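Local atomic coordinates of conserved hypothetical cytochrome protein (Kuenenia stuttgartiensis, PDB entry 6H5L), a protein that probably transfers electrons through its covalently bound c-type hemes, as part of a 60-heme reductase complex of an anammox bacterium. Residues I1-E6 / T61-Y66; K5-E10 / V93-S98; E122-A127 / R208-H213. One frame throughout, in Å; residues are numbered along the deposited sequence.

Contact 1 (I1-E6 / T61-Y66)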
# COMPACT_ATOMS: atom_id res chain seq x y z
N ILE B 1 -38.30 -17.10 -40.76
CA ILE B 1 -39.07 -17.48 -41.94
C ILE B 1 -40.36 -16.66 -42.02
O ILE B 1 -40.41 -15.52 -41.57
CB ILE B 1 -39.38 -18.99 -41.94
CG1 ILE B 1 -39.43 -19.53 -40.50
CG2 ILE B 1 -38.34 -19.74 -42.76
CD1 ILE B 1 -40.67 -19.15 -39.72
N GLU B 2 -41.40 -17.25 -42.61
CA GLU B 2 -42.66 -16.56 -42.81
C GLU B 2 -43.53 -16.67 -41.56
O GLU B 2 -43.77 -17.77 -41.05
CB GLU B 2 -43.41 -17.12 -44.02
CG GLU B 2 -42.89 -16.59 -45.34
CD GLU B 2 -42.92 -15.07 -45.40
OE1 GLU B 2 -43.89 -14.47 -44.89
OE2 GLU B 2 -41.96 -14.48 -45.95
N ILE B 3 -43.99 -15.53 -41.07
CA ILE B 3 -44.85 -15.46 -39.89
C ILE B 3 -46.30 -15.45 -40.36
O ILE B 3 -46.67 -14.56 -41.14
CB ILE B 3 -44.54 -14.22 -39.04
CG1 ILE B 3 -43.04 -14.16 -38.71
CG2 ILE B 3 -45.37 -14.21 -37.77
CD1 ILE B 3 -42.62 -12.90 -38.00
N PRO B 4 -47.13 -16.39 -39.92
CA PRO B 4 -48.50 -16.45 -40.42
C PRO B 4 -49.37 -15.35 -39.83
O PRO B 4 -49.10 -14.83 -38.74
CB PRO B 4 -48.99 -17.83 -39.97
CG PRO B 4 -48.20 -18.08 -38.72
CD PRO B 4 -46.85 -17.46 -38.94
N LYS B 5 -50.41 -14.98 -40.58
CA LYS B 5 -51.47 -14.14 -40.04
C LYS B 5 -52.54 -14.95 -39.33
O LYS B 5 -53.14 -14.46 -38.37
CB LYS B 5 -52.12 -13.33 -41.16
CG LYS B 5 -51.15 -12.63 -42.11
CD LYS B 5 -50.37 -11.54 -41.39
CE LYS B 5 -49.52 -10.75 -42.38
NZ LYS B 5 -48.78 -9.64 -41.72
N GLU B 6 -52.76 -16.18 -39.78
CA GLU B 6 -53.77 -17.05 -39.20
C GLU B 6 -53.30 -17.63 -37.87
O GLU B 6 -52.10 -17.83 -37.64
CB GLU B 6 -54.12 -18.19 -40.17
CG GLU B 6 -52.92 -18.87 -40.82
CD GLU B 6 -52.52 -18.22 -42.14
OE1 GLU B 6 -51.38 -17.70 -42.23
OE2 GLU B 6 -53.34 -18.23 -43.08
N THR B 61 -44.61 -4.52 -35.76
CA THR B 61 -44.71 -5.43 -36.88
C THR B 61 -44.62 -6.86 -36.38
O THR B 61 -44.16 -7.13 -35.27
CB THR B 61 -43.60 -5.15 -37.90
OG1 THR B 61 -42.33 -5.51 -37.33
CG2 THR B 61 -43.58 -3.69 -38.29
N ASP B 62 -45.09 -7.80 -37.21
CA ASP B 62 -44.96 -9.21 -36.86
C ASP B 62 -43.50 -9.60 -36.65
O ASP B 62 -43.21 -10.49 -35.85
CB ASP B 62 -45.61 -10.08 -37.93
CG ASP B 62 -47.10 -9.84 -38.06
OD1 ASP B 62 -47.60 -8.87 -37.46
OD2 ASP B 62 -47.77 -10.62 -38.77
N GLU B 63 -42.59 -8.93 -37.36
CA GLU B 63 -41.17 -9.21 -37.19
C GLU B 63 -40.64 -8.64 -35.87
O GLU B 63 -39.75 -9.23 -35.26
CB GLU B 63 -40.38 -8.63 -38.37
CG GLU B 63 -40.78 -9.19 -39.73
CD GLU B 63 -42.08 -8.60 -40.25
OE1 GLU B 63 -42.43 -7.48 -39.83
OE2 GLU B 63 -42.76 -9.26 -41.06
N ASP B 64 -41.18 -7.50 -35.43
CA ASP B 64 -40.78 -6.94 -34.14
C ASP B 64 -41.09 -7.91 -33.01
O ASP B 64 -40.26 -8.11 -32.11
CB ASP B 64 -41.49 -5.61 -33.90
CG ASP B 64 -40.97 -4.50 -34.80
OD1 ASP B 64 -39.92 -4.71 -35.45
OD2 ASP B 64 -41.61 -3.43 -34.86
N ILE B 65 -42.28 -8.51 -33.03
CA ILE B 65 -42.66 -9.44 -31.97
C ILE B 65 -41.79 -10.70 -32.03
O ILE B 65 -41.29 -11.17 -31.00
CB ILE B 65 -44.16 -9.79 -32.08
CG1 ILE B 65 -45.00 -8.51 -32.00
CG2 ILE B 65 -44.56 -10.76 -30.98
CD1 ILE B 65 -46.48 -8.75 -32.27
N TYR B 66 -41.60 -11.25 -33.23
CA TYR B 66 -40.75 -12.43 -33.38
C TYR B 66 -39.33 -12.16 -32.90
O TYR B 66 -38.68 -13.06 -32.36
CB TYR B 66 -40.74 -12.89 -34.84
CG TYR B 66 -39.94 -14.14 -35.09
CD1 TYR B 66 -40.53 -15.40 -34.99
CD2 TYR B 66 -38.59 -14.08 -35.41
CE1 TYR B 66 -39.80 -16.55 -35.22
CE2 TYR B 66 -37.86 -15.22 -35.64
CZ TYR B 66 -38.46 -16.45 -35.54
OH TYR B 66 -37.73 -17.59 -35.76
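The salt bridge between Lys5 and Asp62 is unusual in its approach. Lys5 NZ meets Asp62 OD2 at 3.3 Å, from above the carboxylate plane and 57° out of it. The two side chains cross at about a right angle. The lysine bends at its second torsion (chi2 -66°), which turns CD in toward the acid, and CD lies 3.8 Å from Asp62 OD2. The other carboxylate oxygen, OD1, is taken by Lys97 in a second salt bridge. One buried acid thus holds two lysines.

Beside this polar pair is an apolar one. Ile3 points toward the helix and lays its CD1 on the first turn. The chain is extended at its second torsion (chi2 174°), which carries CD1 out to 3.7 Å from Tyr66 CB. The same methyl is 3.3 Å from Asp62 O, which also accepts the helical bond from Tyr66 N. The Ile3 branch CG2 touches Asp62 CB at 4.1 Å. Farther out, Tyr66 packs on Glu86 and Arg89 of helix 86-91 and on Leu116 of the second subunit, another copy of this protein.

The helix start is fixed by a capping box. Asp64 N donates to Thr61 OG1 at 3.0 Å, and Thr61 N makes a weak bond back to Asp64 OD2. The contact therefore fastens the extended N-terminal tail to the capped start of helix 62-71, within the N-terminal cytochrome c-like half of the chain.

Two lysines and a nearby helix N terminus would be expected to keep Asp62 ionised. Lys5, itself exposed, adds a second partner, so the tail is held by charge at one point and by Ile3 at another.

Contact 2 (K5-E10 / V93-S98)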
# COMPACT_ATOMS: atom_id res chain seq x y z
N LYS B 5 -50.41 -14.98 -40.58
CA LYS B 5 -51.47 -14.14 -40.04
C LYS B 5 -52.54 -14.95 -39.33
O LYS B 5 -53.14 -14.46 -38.37
CB LYS B 5 -52.12 -13.33 -41.16
CG LYS B 5 -51.15 -12.63 -42.11
CD LYS B 5 -50.37 -11.54 -41.39
CE LYS B 5 -49.52 -10.75 -42.38
NZ LYS B 5 -48.78 -9.64 -41.72
N GLU B 6 -52.76 -16.18 -39.78
CA GLU B 6 -53.77 -17.05 -39.20
C GLU B 6 -53.30 -17.63 -37.87
O GLU B 6 -52.10 -17.83 -37.64
CB GLU B 6 -54.12 -18.19 -40.17
CG GLU B 6 -52.92 -18.87 -40.82
CD GLU B 6 -52.52 -18.22 -42.14
OE1 GLU B 6 -51.38 -17.70 -42.23
OE2 GLU B 6 -53.34 -18.23 -43.08
N VAL B 7 -54.26 -17.89 -36.99
CA VAL B 7 -54.00 -18.52 -35.70
C VAL B 7 -54.16 -20.03 -35.86
O VAL B 7 -55.14 -20.50 -36.45
CB VAL B 7 -54.94 -17.97 -34.62
CG1 VAL B 7 -54.81 -18.77 -33.33
CG2 VAL B 7 -54.65 -16.50 -34.37
N THR B 8 -53.20 -20.78 -35.33
CA THR B 8 -53.17 -22.23 -35.48
C THR B 8 -53.31 -22.90 -34.12
O THR B 8 -53.12 -22.28 -33.07
CB THR B 8 -51.87 -22.69 -36.15
OG1 THR B 8 -50.81 -22.66 -35.19
CG2 THR B 8 -51.52 -21.77 -37.31
N GLU B 9 -53.64 -24.20 -34.16
CA GLU B 9 -53.70 -24.99 -32.94
C GLU B 9 -52.31 -25.14 -32.32
O GLU B 9 -52.17 -25.13 -31.10
CB GLU B 9 -54.32 -26.35 -33.22
CG GLU B 9 -55.84 -26.35 -33.24
CD GLU B 9 -56.44 -26.10 -31.87
OE1 GLU B 9 -56.04 -26.80 -30.91
OE2 GLU B 9 -57.29 -25.20 -31.75
N GLU B 10 -51.28 -25.31 -33.16
CA GLU B 10 -49.92 -25.35 -32.65
C GLU B 10 -49.57 -24.05 -31.93
O GLU B 10 -48.94 -24.08 -30.86
CB GLU B 10 -48.93 -25.61 -33.79
CG GLU B 10 -47.49 -25.75 -33.33
CD GLU B 10 -46.50 -25.55 -34.46
OE1 GLU B 10 -46.92 -25.14 -35.56
OE2 GLU B 10 -45.29 -25.79 -34.24
N VAL B 93 -46.96 -15.52 -32.65
CA VAL B 93 -47.13 -14.10 -32.96
C VAL B 93 -48.60 -13.73 -33.14
O VAL B 93 -49.05 -12.77 -32.50
CB VAL B 93 -46.27 -13.71 -34.18
CG1 VAL B 93 -46.52 -12.26 -34.56
CG2 VAL B 93 -44.80 -13.95 -33.88
N PRO B 94 -49.40 -14.44 -33.96
CA PRO B 94 -50.82 -14.06 -34.06
C PRO B 94 -51.58 -14.27 -32.77
O PRO B 94 -52.55 -13.54 -32.51
CB PRO B 94 -51.35 -14.97 -35.18
CG PRO B 94 -50.15 -15.49 -35.87
CD PRO B 94 -49.09 -15.58 -34.84
N VAL B 95 -51.19 -15.25 -31.95
CA VAL B 95 -51.84 -15.45 -30.66
C VAL B 95 -51.68 -14.21 -29.79
O VAL B 95 -52.64 -13.74 -29.17
CB VAL B 95 -51.26 -16.70 -29.96
CG1 VAL B 95 -52.00 -16.96 -28.65
CG2 VAL B 95 -51.34 -17.91 -30.88
N LEU B 96 -50.47 -13.65 -29.75
CA LEU B 96 -50.24 -12.40 -29.03
C LEU B 96 -51.02 -11.25 -29.66
O LEU B 96 -51.50 -10.36 -28.95
CB LEU B 96 -48.75 -12.08 -28.99
CG LEU B 96 -47.92 -12.62 -27.82
CD1 LEU B 96 -47.95 -14.14 -27.75
CD2 LEU B 96 -46.48 -12.12 -27.91
N LYS B 97 -51.15 -11.26 -30.99
CA LYS B 97 -51.89 -10.20 -31.67
C LYS B 97 -53.38 -10.29 -31.38
O LYS B 97 -54.06 -9.26 -31.33
CB LYS B 97 -51.64 -10.25 -33.17
CG LYS B 97 -50.18 -10.07 -33.57
CD LYS B 97 -50.00 -10.12 -35.08
CE LYS B 97 -50.60 -8.89 -35.75
NZ LYS B 97 -50.43 -8.92 -37.23
N SER B 98 -53.91 -11.50 -31.19
CA SER B 98 -55.34 -11.68 -30.95
C SER B 98 -55.78 -11.19 -29.58
O SER B 98 -56.99 -11.12 -29.33
CB SER B 98 -55.72 -13.15 -31.12
OG SER B 98 -55.25 -13.93 -30.04
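Val7 and Pro94 bring their CA atoms to 5.7 Å, where the irregular chain of residues 5-8 passes the first turn of helix 93-97. No hydrogen bond joins the two segments, and the contact is packing alone.

Pro94 is at its centre. Its first side-chain bond points toward the passing chain, and CB and CG meet two successive backbone carbonyls. Pro94 CB is 3.7 Å from Lys5 O, and its CG is 3.5 Å from Glu6 O. Pro94 is therefore met by peptide oxygens as well as by a side chain.

That side chain is Val7. Its CG2 lies 3.7 Å from Pro94 CB, and the two side chains run alongside each other in opposite senses. With CG1 anti to the backbone N (chi1 172°), the second methyl is turned to the next helix residue. Val7 CG1 meets Val95 CG2 at 4.3 Å, a looser touch. One valine thus uses its two branches on two neighbouring residues.

Lys5 and Lys97 bring like charges near each other, with their NZ atoms 4.8 Å apart. Both bind Asp62, which would offset the repulsion.

The contact joins the N-terminal segment to a helix that lines the heme pocket through Leu96. Within segment 5-10, Thr8 caps the start of helix 9-18 through Gly11 N, and its side chain touches Ser91 of helix 86-91. Val95 and Leu96 both rest on Tyr15 of helix 9-18. Leu96 also touches a heme c and packs against Ile65, so helix 93-97 packs on helices 9-18 and 62-71.

Contact 3 (E122-A127 / R208-H213). With HEC (heme c), chain K.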
# COMPACT_ATOMS: atom_id res chain seq x y z
N GLU B 122 -14.68 11.57 -30.02
CA GLU B 122 -14.74 12.44 -28.85
C GLU B 122 -15.73 13.57 -29.06
O GLU B 122 -16.31 14.08 -28.10
CB GLU B 122 -13.35 13.01 -28.53
CG GLU B 122 -12.35 12.01 -27.99
CD GLU B 122 -11.06 12.68 -27.55
OE1 GLU B 122 -10.69 12.54 -26.36
OE2 GLU B 122 -10.41 13.34 -28.38
N ARG B 123 -15.92 13.99 -30.32
CA ARG B 123 -16.85 15.08 -30.60
C ARG B 123 -18.29 14.63 -30.45
O ARG B 123 -19.10 15.32 -29.81
CB ARG B 123 -16.60 15.62 -32.01
CG ARG B 123 -17.40 16.86 -32.34
CD ARG B 123 -16.87 18.07 -31.59
NE ARG B 123 -15.95 18.86 -32.40
CZ ARG B 123 -15.15 19.80 -31.92
NH1 ARG B 123 -15.14 20.06 -30.62
NH2 ARG B 123 -14.35 20.48 -32.73
N THR B 124 -18.64 13.48 -31.03
CA THR B 124 -20.02 13.00 -30.97
C THR B 124 -20.45 12.68 -29.55
O THR B 124 -21.62 12.87 -29.20
CB THR B 124 -20.19 11.77 -31.87
OG1 THR B 124 -19.30 10.73 -31.43
CG2 THR B 124 -19.87 12.12 -33.32
N ILE B 125 -19.52 12.18 -28.72
CA ILE B 125 -19.87 11.84 -27.35
C ILE B 125 -20.19 13.10 -26.54
O ILE B 125 -21.15 13.11 -25.75
CB ILE B 125 -18.72 11.03 -26.70
CG1 ILE B 125 -18.57 9.68 -27.40
CG2 ILE B 125 -18.97 10.85 -25.21
CD1 ILE B 125 -17.39 8.87 -26.90
N LEU B 126 -19.42 14.17 -26.74
CA LEU B 126 -19.68 15.40 -26.00
C LEU B 126 -20.95 16.09 -26.48
O LEU B 126 -21.62 16.76 -25.68
CB LEU B 126 -18.48 16.34 -26.12
CG LEU B 126 -17.47 16.30 -24.96
CD1 LEU B 126 -16.98 14.88 -24.71
CD2 LEU B 126 -16.31 17.23 -25.23
N ALA B 127 -21.29 15.95 -27.76
CA ALA B 127 -22.56 16.49 -28.24
C ALA B 127 -23.74 15.73 -27.65
O ALA B 127 -24.81 16.32 -27.45
CB ALA B 127 -22.61 16.46 -29.77
N ARG B 208 -29.45 11.95 -32.57
CA ARG B 208 -29.72 10.72 -31.83
C ARG B 208 -28.58 9.72 -31.92
O ARG B 208 -28.46 8.86 -31.05
CB ARG B 208 -31.03 10.09 -32.32
CG ARG B 208 -32.26 10.92 -32.00
CD ARG B 208 -33.55 10.17 -32.29
NE ARG B 208 -33.62 9.71 -33.67
CZ ARG B 208 -34.01 10.48 -34.69
NH1 ARG B 208 -34.36 11.74 -34.48
NH2 ARG B 208 -34.04 9.98 -35.92
N TRP B 209 -27.74 9.82 -32.96
CA TRP B 209 -26.50 9.05 -32.95
C TRP B 209 -25.49 9.65 -31.98
O TRP B 209 -24.77 8.92 -31.30
CB TRP B 209 -25.91 8.98 -34.36
CG TRP B 209 -26.64 8.04 -35.28
CD1 TRP B 209 -27.38 8.37 -36.37
CD2 TRP B 209 -26.70 6.61 -35.18
NE1 TRP B 209 -27.90 7.24 -36.96
CE2 TRP B 209 -27.49 6.15 -36.24
CE3 TRP B 209 -26.15 5.68 -34.29
CZ2 TRP B 209 -27.76 4.79 -36.44
CZ3 TRP B 209 -26.42 4.33 -34.49
CH2 TRP B 209 -27.22 3.90 -35.56
N TYR B 210 -25.43 10.99 -31.91
CA TYR B 210 -24.64 11.64 -30.86
C TYR B 210 -25.09 11.17 -29.49
O TYR B 210 -24.27 10.79 -28.64
CB TYR B 210 -24.77 13.16 -30.95
CG TYR B 210 -24.42 13.80 -32.28
CD1 TYR B 210 -23.62 13.15 -33.21
CD2 TYR B 210 -24.88 15.07 -32.59
CE1 TYR B 210 -23.30 13.75 -34.42
CE2 TYR B 210 -24.57 15.68 -33.79
CZ TYR B 210 -23.78 15.01 -34.70
OH TYR B 210 -23.46 15.61 -35.90
N LEU B 211 -26.41 11.20 -29.25
CA LEU B 211 -26.95 10.77 -27.96
C LEU B 211 -26.66 9.29 -27.71
O LEU B 211 -26.32 8.90 -26.59
CB LEU B 211 -28.45 11.04 -27.93
CG LEU B 211 -29.23 10.67 -26.67
CD1 LEU B 211 -28.76 11.49 -25.48
CD2 LEU B 211 -30.72 10.86 -26.91
N THR B 212 -26.81 8.46 -28.74
CA THR B 212 -26.50 7.04 -28.59
C THR B 212 -25.05 6.83 -28.19
O THR B 212 -24.75 6.02 -27.31
CB THR B 212 -26.80 6.29 -29.90
OG1 THR B 212 -28.21 6.31 -30.14
CG2 THR B 212 -26.32 4.86 -29.82
N HIS B 213 -24.13 7.57 -28.83
CA HIS B 213 -22.71 7.41 -28.52
C HIS B 213 -22.41 7.75 -27.06
O HIS B 213 -21.59 7.09 -26.42
CB HIS B 213 -21.87 8.28 -29.46
CG HIS B 213 -21.92 7.84 -30.89
ND1 HIS B 213 -21.51 8.64 -31.93
CD2 HIS B 213 -22.34 6.68 -31.45
CE1 HIS B 213 -21.67 8.00 -33.07
NE2 HIS B 213 -22.18 6.81 -32.81
FE HEC K . -35.20 6.83 -20.57
CHA HEC K . -35.64 3.45 -20.92
CHB HEC K . -32.28 6.62 -22.38
CHC HEC K . -34.92 10.26 -20.54
CHD HEC K . -37.63 6.99 -18.17
NA HEC K . -34.18 5.32 -21.53
C1A HEC K . -34.48 3.97 -21.44
C2A HEC K . -33.37 3.22 -22.00
C3A HEC K . -32.44 4.10 -22.40
C4A HEC K . -32.93 5.44 -22.12
CMA HEC K . -31.08 3.77 -23.06
CAA HEC K . -33.28 1.68 -22.11
CBA HEC K . -33.55 1.23 -23.54
CGA HEC K . -33.50 -0.27 -23.61
O1A HEC K . -33.39 -0.92 -22.54
O2A HEC K . -33.57 -0.83 -24.74
NB HEC K . -33.81 8.19 -21.26
C1B HEC K . -32.77 7.89 -22.12
C2B HEC K . -32.30 9.12 -22.72
C3B HEC K . -33.03 10.13 -22.21
C4B HEC K . -33.99 9.56 -21.28
CMB HEC K . -31.14 9.20 -23.73
CAB HEC K . -32.90 11.64 -22.52
CBB HEC K . -33.16 11.96 -24.01
NC HEC K . -36.08 8.34 -19.51
C1C HEC K . -35.87 9.70 -19.72
C2C HEC K . -36.92 10.41 -19.02
C3C HEC K . -37.58 9.53 -18.26
C4C HEC K . -37.12 8.19 -18.63
CMC HEC K . -36.95 11.95 -18.85
CAC HEC K . -38.74 9.83 -17.28
CBC HEC K . -39.98 10.35 -18.04
ND HEC K . -36.44 5.42 -19.66
C1D HEC K . -37.41 5.74 -18.72
C2D HEC K . -38.14 4.54 -18.40
C3D HEC K . -37.52 3.43 -19.26
C4D HEC K . -36.47 4.07 -20.01
CMD HEC K . -39.32 4.41 -17.40
CAD HEC K . -37.93 1.94 -19.31
CBD HEC K . -37.27 1.18 -18.16
CGD HEC K . -37.78 -0.23 -18.12
O1D HEC K . -38.46 -0.67 -19.09
O2D HEC K . -37.50 -0.94 -17.11
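Thr124 and His213 make the one hydrogen bond between the helices. Thr124 OG1 is 3.1 Å from His213 ND1, at the ring edge and near its plane. The threonine torsion (chi1 60°) sets OG1 between the backbone N and the carbonyl carbon. There it also bonds to Thr121 N, so the hydroxyl is gripped twice.

The remaining contacts are packing. Tyr210 lies between two residues one turn apart: its CD1 is 3.9 Å from Thr124 CG2, and its CD2 is 3.9 Å from Ala127 CB. Ile125 CG1 meets His213 CB at 4.1 Å. An alanine in place of Tyr210 would probably leave a gap beside the Thr124 and Ala127 methyls.

Leu211 points away from helix 122-135, and its CD2 touches the heme methyl CMB at 3.6 Å.

The axes of segments 122-127 and 208-213 come within 7.1 Å and cross at -94°. Helices 122-135 and 205-217 thus form the near-perpendicular pairing of N- and C-terminal helices of the cytochrome c fold. Helix 180-189 packs on helix 205-217 through Phe187 and Tyr184. At the start of helix 122-135, Glu122 forms a salt bridge to Arg96 of the hydroxylamine oxidoreductase-like chain.

How the contacts relate
The N-terminal tail serves both contact 1 and contact 2, which share Lys5 and Glu6. Contact 1 closes a loop when the chain reaches helix 62-71. Contact 2 closes a longer one at helix 93-97. Both loops start from the same stretch, and the second runs on past the first. The two contacts lie side by side, joined by a salt bridge and by packing of Ile3 on Val93. They tie the tail and two helices together. Contact 3 follows in series and closes its own loop, pairing the first and last helices of the second domain. Its centre is about 41 Å from that of contact 2, on the opposite side of the chain's centre.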